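Local coordinates for saframycin Mx1 synthetase B (PDB 3KXW), which is an AMP-binding enzyme of the ANL clan and holds 5'-O-[(S)-(dodecanoyloxy)(hydroxy)phosphoryl]adenosine in its pocket, at residues A[265-270]-A[296-301]; A[402-407]-A[438-443]. All coordinates share one frame; numbering follows the deposited sequence.

Contact 1 (265-270 with 296-301) and contact 2 (402-407 with 438-443) both touch the bound 5'-O-[(S)-(dodecanoyloxy)(hydroxy)phosphoryl]adenosine. Their centres lie about 19 Å apart, and their nearest atoms are about 8 Å apart. They do not touch each other, and both reach the ligand. Contact 1 brings A298, E299, P300 and V301 to the pocket, in the loop that follows strand 293-296, which runs parallel to 263-266. P300 and V301 meet the adenine, and A298 meets the acyl-phosphate region. Contact 2 brings D442, just after the chain turns a corner at G441, to two ribose hydroxyls. In sequence, contact 1 closes before contact 2 opens.

Contact 1: residues A[265-270]-A[296-301]; sequences GSPNFA and NGAEPV. With 1ZZ (5'-O-[(S)-(dodecanoyloxy)(hydroxy)phosphoryl]adenosine), chain B.
E299 reaches across to P267, N268 and F269 with its carboxylate. F269 N, near the start of helix 269-277, donates to E299 OE2 at 2.8 Å. E299 CG sits between the backbone N and the carbonyl carbon (chi1 69°), and from there the chain runs extended past P267, whose CB lies 3.7 Å from E299 CD. The same OE2 stands at the edge of the F269 ring, and water 1 joins it to N268 ND2. OE1 lies close to the like-charged E536.

The two asparagine amides meet nearly coplanar, 19° apart. N296 ND2 gives a nearly straight bond of 3.0 Å to N268 OD1 (177° at the hydrogen). R302 N also donates to this oxygen, and T305 OG1 bonds to N268 ND2. Water 2 joins three groups: it accepts from N268 N at 2.9 Å and donates to N296 OD1 and to E299 O.

The contact belongs to a beta-alpha-beta unit, in which strands 263-266 and 293-296 run parallel. S266 pairs with N296, and G297 N makes a weak bond to S266 O. The loop beyond N296 faces the ligand: A298 CB lies 3.2 Å from 1ZZ O1, and V301 CG2 lies 3.7 Å from 1ZZ N5. Amides, a carboxylate, backbone N-H groups and two waters thus join the loop, on its side away from the ligand, to the helix start.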
loop_
_atom_site.group_PDB
_atom_site.type_symbol
_atom_site.label_atom_id
_atom_site.label_comp_id
_atom_site.label_asym_id
_atom_site.label_seq_id
_atom_site.Cartn_x
_atom_site.Cartn_y
_atom_site.Cartn_z
ATOM N N GLY A 265 5.676 -3.675 8.993
ATOM C CA GLY A 265 4.229 -3.765 9.033
ATOM C C GLY A 265 3.613 -3.913 7.652
ATOM O O GLY A 265 4.318 -4.169 6.692
ATOM N N SER A 266 2.299 -3.711 7.561
ATOM C CA SER A 266 1.550 -4.101 6.374
ATOM C C SER A 266 0.086 -3.749 6.556
ATOM O O SER A 266 -0.338 -3.383 7.645
ATOM C CB SER A 266 1.633 -5.625 6.199
ATOM O OG SER A 266 1.013 -6.296 7.307
ATOM N N PRO A 267 -0.712 -3.894 5.482
ATOM C CA PRO A 267 -2.167 -3.889 5.679
ATOM C C PRO A 267 -2.572 -5.070 6.544
ATOM O O PRO A 267 -1.846 -6.059 6.656
ATOM C CB PRO A 267 -2.729 -4.085 4.248
ATOM C CG PRO A 267 -1.601 -3.712 3.338
ATOM C CD PRO A 267 -0.350 -4.144 4.081
ATOM N N ASN A 268 -3.734 -4.953 7.155
ATOM C CA ASN A 268 -4.236 -5.964 8.082
ATOM C C ASN A 268 -4.185 -7.395 7.522
ATOM O O ASN A 268 -3.808 -8.326 8.225
ATOM C CB ASN A 268 -5.676 -5.588 8.416
ATOM C CG ASN A 268 -6.264 -6.451 9.499
ATOM O OD1 ASN A 268 -6.050 -6.196 10.681
ATOM N ND2 ASN A 268 -7.039 -7.452 9.104
ATOM N N PHE A 269 -4.562 -7.581 6.256
ATOM C CA PHE A 269 -4.646 -8.947 5.703
ATOM C C PHE A 269 -3.362 -9.786 5.886
ATOM O O PHE A 269 -3.418 -11.021 5.992
ATOM C CB PHE A 269 -5.003 -8.911 4.211
ATOM C CG PHE A 269 -3.801 -8.798 3.322
ATOM C CD1 PHE A 269 -3.131 -9.933 2.898
ATOM C CD2 PHE A 269 -3.324 -7.545 2.932
ATOM C CE1 PHE A 269 -2.000 -9.841 2.110
ATOM C CE2 PHE A 269 -2.192 -7.453 2.136
ATOM C CZ PHE A 269 -1.535 -8.603 1.728
ATOM N N ALA A 270 -2.200 -9.132 5.884
ATOM C CA ALA A 270 -0.955 -9.897 5.831
ATOM C C ALA A 270 -0.682 -10.656 7.138
ATOM O O ALA A 270 -0.006 -11.704 7.140
ATOM C CB ALA A 270 0.231 -8.985 5.455
ATOM N N ASN A 296 -0.048 -1.556 11.355
ATOM C CA ASN A 296 -1.176 -2.140 10.674
ATOM C C ASN A 296 -2.015 -0.988 10.147
ATOM O O ASN A 296 -2.721 -0.329 10.911
ATOM C CB ASN A 296 -1.981 -2.985 11.665
ATOM C CG ASN A 296 -3.094 -3.761 11.006
ATOM O OD1 ASN A 296 -3.430 -3.531 9.845
ATOM N ND2 ASN A 296 -3.702 -4.672 11.762
ATOM N N GLY A 297 -1.920 -0.746 8.843
ATOM C CA GLY A 297 -2.641 0.344 8.205
ATOM C C GLY A 297 -2.859 0.082 6.719
ATOM O O GLY A 297 -2.207 -0.795 6.149
ATOM N N ALA A 298 -3.739 0.886 6.116
ATOM C CA ALA A 298 -4.046 0.926 4.682
ATOM C C ALA A 298 -5.409 0.317 4.373
ATOM O O ALA A 298 -5.939 0.461 3.262
ATOM C CB ALA A 298 -2.951 0.301 3.819
ATOM N N GLU A 299 -5.980 -0.354 5.365
ATOM C CA GLU A 299 -7.304 -0.945 5.217
ATOM C C GLU A 299 -7.867 -1.193 6.598
ATOM O O GLU A 299 -7.177 -0.997 7.590
ATOM C CB GLU A 299 -7.230 -2.255 4.430
ATOM C CG GLU A 299 -6.529 -3.384 5.185
ATOM C CD GLU A 299 -6.340 -4.615 4.313
ATOM O OE1 GLU A 299 -6.403 -4.476 3.074
ATOM O OE2 GLU A 299 -6.145 -5.707 4.859
ATOM N N PRO A 300 -9.125 -1.630 6.678
ATOM C CA PRO A 300 -9.673 -1.755 8.038
ATOM C C PRO A 300 -8.859 -2.680 8.941
ATOM O O PRO A 300 -8.441 -3.757 8.558
ATOM C CB PRO A 300 -11.080 -2.287 7.793
ATOM C CG PRO A 300 -11.434 -1.718 6.474
ATOM C CD PRO A 300 -10.164 -1.797 5.657
ATOM N N VAL A 301 -8.626 -2.209 10.151
ATOM C CA VAL A 301 -7.780 -2.897 11.105
ATOM C C VAL A 301 -8.663 -3.774 12.025
ATOM O O VAL A 301 -9.636 -3.286 12.619
ATOM C CB VAL A 301 -6.989 -1.839 11.908
ATOM C CG1 VAL A 301 -6.227 -2.481 13.072
ATOM C CG2 VAL A 301 -6.064 -1.031 10.961
HETATM P P 1ZZ B . -3.901 4.947 -0.054
HETATM C C1 1ZZ B . 7.632 3.244 8.784
HETATM N N1 1ZZ B . -7.318 3.163 5.090
HETATM O O1 1ZZ B . -3.260 3.254 2.655
HETATM C C2 1ZZ B . 6.202 2.872 8.371
HETATM N N2 1ZZ B . -5.774 3.250 6.706
HETATM O O2 1ZZ B . -2.695 4.908 1.091
HETATM C C3 1ZZ B . 5.214 4.019 8.619
HETATM N N3 1ZZ B . -9.294 2.232 6.541
HETATM O O3 1ZZ B . -3.973 6.280 -0.615
HETATM C C4 1ZZ B . 3.920 3.807 7.819
HETATM N N4 1ZZ B . -8.610 1.862 8.823
HETATM O O4 1ZZ B . -3.539 3.863 -1.194
HETATM C C5 1ZZ B . 2.746 4.647 8.348
HETATM N N5 1ZZ B . -6.501 2.373 9.688
HETATM O O5 1ZZ B . -5.368 4.498 0.600
HETATM C C6 1ZZ B . 1.486 4.262 7.559
HETATM O O6 1ZZ B . -6.995 3.368 2.638
HETATM C C7 1ZZ B . 0.079 4.795 7.926
HETATM O O7 1ZZ B . -9.685 4.372 3.112
HETATM C C8 1ZZ B . -1.155 4.254 7.179
HETATM O O8 1ZZ B . -8.490 6.457 2.512
HETATM C C9 1ZZ B . -1.310 5.011 5.849
HETATM C C10 1ZZ B . -1.982 4.189 4.723
HETATM C C11 1ZZ B . -1.815 4.971 3.389
HETATM C C12 1ZZ B . -2.983 4.602 2.454
HETATM C C13 1ZZ B . -5.883 5.140 1.746
HETATM C C14 1ZZ B . -7.100 4.557 2.112
HETATM C C15 1ZZ B . -7.917 5.423 3.138
HETATM C C16 1ZZ B . -8.760 4.576 3.699
HETATM C C17 1ZZ B . -7.900 3.417 3.850
HETATM C C18 1ZZ B . -5.951 3.491 5.461
HETATM C C19 1ZZ B . -7.059 2.691 7.224
HETATM C C20 1ZZ B . -7.957 2.695 6.284
HETATM C C21 1ZZ B . -9.607 1.792 7.736
HETATM C C22 1ZZ B . -7.463 2.264 8.620
HETATM O O HOH W 1 -7.907 -7.657 6.182
HETATM O O HOH W 2 -4.610 -2.247 7.794
#

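Contact 2: residues A[402-407]-A[438-443]; sequences IWVQSN and LRTGDL. With 1ZZ (5'-O-[(S)-(dodecanoyloxy)(hydroxy)phosphoryl]adenosine), chain B.
W403 and R439, a non-hydrogen-bonded pair, lie side by side on one face of the antiparallel strands 400-405 and 438-440. V404 and L438, a hydrogen-bonded pair joined by two backbone bonds, are on the opposite face.

From CB, with CG anti to the carbonyl carbon (chi1 -64°), the R439 chain passes over one face of the indole. CG makes a CH-pi contact, 3.9 Å from the centroid of the W403 five-membered ring. CD meets W403 CZ2 at 3.5 Å; after a bend at chi3, NE meets it at 3.3 Å. The guanidinium is tilted 42° to the indole. NE forms a salt bridge with E401, which also accepts from W403 NE1, and NH2 bonds to P388 O.

V404 CG2 also touches T440 CG2. T440 grips I402 O twice, through OG1 at 2.8 Å and through its backbone N. OG1 also accepts from D442 N, an ST turn where the chain turns its corner at G441. Past it, I402 N donates to D442 O at 2.9 Å. R456 salt-bridges D442 OD1, and Y327 OH bonds to OD2. D442 accepts from the two ribose hydroxyls: 1ZZ O7 donates to OD1 at 2.8 Å, 1ZZ O8 to OD2 at 2.7 Å.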
loop_
_atom_site.group_PDB
_atom_site.type_symbol
_atom_site.label_atom_id
_atom_site.label_comp_id
_atom_site.label_asym_id
_atom_site.label_seq_id
_atom_site.Cartn_x
_atom_site.Cartn_y
_atom_site.Cartn_z
ATOM N N ILE A 402 -13.903 12.167 7.534
ATOM C CA ILE A 402 -12.619 12.513 8.088
ATOM C C ILE A 402 -12.024 13.598 7.205
ATOM O O ILE A 402 -11.769 13.374 6.027
ATOM C CB ILE A 402 -11.718 11.267 8.177
ATOM C CG1 ILE A 402 -12.334 10.279 9.189
ATOM C CG2 ILE A 402 -10.278 11.660 8.558
ATOM C CD1 ILE A 402 -11.786 8.855 9.111
ATOM N N TRP A 403 -11.864 14.789 7.768
ATOM C CA TRP A 403 -11.196 15.903 7.087
ATOM C C TRP A 403 -9.811 16.135 7.699
ATOM O O TRP A 403 -9.641 16.059 8.923
ATOM C CB TRP A 403 -12.032 17.197 7.217
ATOM C CG TRP A 403 -13.255 17.214 6.358
ATOM C CD1 TRP A 403 -13.954 16.139 5.912
ATOM C CD2 TRP A 403 -13.939 18.378 5.854
ATOM N NE1 TRP A 403 -15.024 16.553 5.146
ATOM C CE2 TRP A 403 -15.039 17.923 5.105
ATOM C CE3 TRP A 403 -13.733 19.759 5.986
ATOM C CZ2 TRP A 403 -15.914 18.797 4.448
ATOM C CZ3 TRP A 403 -14.603 20.628 5.346
ATOM C CH2 TRP A 403 -15.686 20.144 4.594
ATOM N N VAL A 404 -8.835 16.450 6.855
ATOM C CA VAL A 404 -7.445 16.538 7.298
ATOM C C VAL A 404 -6.824 17.863 6.906
ATOM O O VAL A 404 -7.110 18.375 5.832
ATOM C CB VAL A 404 -6.620 15.398 6.683
ATOM C CG1 VAL A 404 -5.170 15.471 7.139
ATOM C CG2 VAL A 404 -7.255 14.053 7.046
ATOM N N GLN A 405 -5.976 18.410 7.773
ATOM C CA GLN A 405 -5.181 19.602 7.439
ATOM C C GLN A 405 -3.783 19.533 8.026
ATOM O O GLN A 405 -3.623 19.216 9.203
ATOM C CB GLN A 405 -5.880 20.900 7.917
ATOM C CG GLN A 405 -4.955 22.125 7.885
ATOM C CD GLN A 405 -5.680 23.419 8.228
ATOM O OE1 GLN A 405 -6.247 23.566 9.320
ATOM N NE2 GLN A 405 -5.665 24.367 7.297
ATOM N N SER A 406 -2.774 19.821 7.206
ATOM C CA SER A 406 -1.411 19.992 7.693
ATOM C C SER A 406 -0.483 20.245 6.510
ATOM O O SER A 406 -0.894 20.168 5.350
ATOM C CB SER A 406 -0.913 18.735 8.439
ATOM O OG SER A 406 -0.379 17.769 7.525
ATOM N N ASN A 407 0.781 20.505 6.807
ATOM C CA ASN A 407 1.776 20.691 5.757
ATOM C C ASN A 407 2.053 19.412 4.941
ATOM O O ASN A 407 2.768 19.448 3.932
ATOM C CB ASN A 407 3.063 21.232 6.364
ATOM C CG ASN A 407 2.969 22.718 6.712
ATOM O OD1 ASN A 407 3.708 23.208 7.557
ATOM N ND2 ASN A 407 2.055 23.425 6.068
ATOM N N LEU A 438 -8.472 18.620 3.397
ATOM C CA LEU A 438 -8.590 17.440 2.567
ATOM C C LEU A 438 -9.804 16.625 2.980
ATOM O O LEU A 438 -9.941 16.219 4.145
ATOM C CB LEU A 438 -7.328 16.589 2.689
ATOM C CG LEU A 438 -7.392 15.137 2.226
ATOM C CD1 LEU A 438 -7.603 15.061 0.706
ATOM C CD2 LEU A 438 -6.088 14.472 2.660
ATOM N N ARG A 439 -10.689 16.382 2.030
ATOM C CA ARG A 439 -11.827 15.497 2.249
ATOM C C ARG A 439 -11.448 14.052 1.870
ATOM O O ARG A 439 -11.224 13.759 0.705
ATOM C CB ARG A 439 -13.032 15.991 1.438
ATOM C CG ARG A 439 -13.553 17.385 1.883
ATOM C CD ARG A 439 -14.916 17.750 1.238
ATOM N NE ARG A 439 -16.023 16.900 1.690
ATOM C CZ ARG A 439 -17.306 17.118 1.395
ATOM N NH1 ARG A 439 -17.657 18.164 0.647
ATOM N NH2 ARG A 439 -18.243 16.300 1.842
ATOM N N THR A 440 -11.370 13.150 2.850
ATOM C CA THR A 440 -10.791 11.834 2.576
ATOM C C THR A 440 -11.725 10.844 1.895
ATOM O O THR A 440 -11.275 9.846 1.321
ATOM C CB THR A 440 -10.266 11.193 3.863
ATOM O OG1 THR A 440 -11.366 10.942 4.757
ATOM C CG2 THR A 440 -9.281 12.148 4.542
ATOM N N GLY A 441 -13.024 11.078 2.006
ATOM C CA GLY A 441 -13.985 10.071 1.583
ATOM C C GLY A 441 -14.206 8.981 2.613
ATOM O O GLY A 441 -15.032 8.096 2.415
ATOM N N ASP A 442 -13.465 9.051 3.715
ATOM C CA ASP A 442 -13.560 8.082 4.807
ATOM C C ASP A 442 -14.515 8.545 5.905
ATOM O O ASP A 442 -14.575 9.733 6.210
ATOM C CB ASP A 442 -12.175 7.855 5.414
ATOM C CG ASP A 442 -11.222 7.213 4.449
ATOM O OD1 ASP A 442 -11.638 6.260 3.761
ATOM O OD2 ASP A 442 -10.055 7.653 4.369
ATOM N N LEU A 443 -15.262 7.609 6.499
ATOM C CA LEU A 443 -16.143 7.940 7.616
ATOM C C LEU A 443 -15.514 7.415 8.906
ATOM O O LEU A 443 -14.887 6.361 8.908
ATOM C CB LEU A 443 -17.515 7.296 7.464
ATOM C CG LEU A 443 -18.408 7.797 6.330
ATOM C CD1 LEU A 443 -19.694 6.989 6.267
ATOM C CD2 LEU A 443 -18.713 9.276 6.505
HETATM P P 1ZZ B . -3.901 4.947 -0.054
HETATM C C1 1ZZ B . 7.632 3.244 8.784
HETATM N N1 1ZZ B . -7.318 3.163 5.090
HETATM O O1 1ZZ B . -3.260 3.254 2.655
HETATM C C2 1ZZ B . 6.202 2.872 8.371
HETATM N N2 1ZZ B . -5.774 3.250 6.706
HETATM O O2 1ZZ B . -2.695 4.908 1.091
HETATM C C3 1ZZ B . 5.214 4.019 8.619
HETATM N N3 1ZZ B . -9.294 2.232 6.541
HETATM O O3 1ZZ B . -3.973 6.280 -0.615
HETATM C C4 1ZZ B . 3.920 3.807 7.819
HETATM N N4 1ZZ B . -8.610 1.862 8.823
HETATM O O4 1ZZ B . -3.539 3.863 -1.194
HETATM C C5 1ZZ B . 2.746 4.647 8.348
HETATM N N5 1ZZ B . -6.501 2.373 9.688
HETATM O O5 1ZZ B . -5.368 4.498 0.600
HETATM C C6 1ZZ B . 1.486 4.262 7.559
HETATM O O6 1ZZ B . -6.995 3.368 2.638
HETATM C C7 1ZZ B . 0.079 4.795 7.926
HETATM O O7 1ZZ B . -9.685 4.372 3.112
HETATM C C8 1ZZ B . -1.155 4.254 7.179
HETATM O O8 1ZZ B . -8.490 6.457 2.512
HETATM C C9 1ZZ B . -1.310 5.011 5.849
HETATM C C10 1ZZ B . -1.982 4.189 4.723
HETATM C C11 1ZZ B . -1.815 4.971 3.389
HETATM C C12 1ZZ B . -2.983 4.602 2.454
HETATM C C13 1ZZ B . -5.883 5.140 1.746
HETATM C C14 1ZZ B . -7.100 4.557 2.112
HETATM C C15 1ZZ B . -7.917 5.423 3.138
HETATM C C16 1ZZ B . -8.760 4.576 3.699
HETATM C C17 1ZZ B . -7.900 3.417 3.850
HETATM C C18 1ZZ B . -5.951 3.491 5.461
HETATM C C19 1ZZ B . -7.059 2.691 7.224
HETATM C C20 1ZZ B . -7.957 2.695 6.284
HETATM C C21 1ZZ B . -9.607 1.792 7.736
HETATM C C22 1ZZ B . -7.463 2.264 8.620
#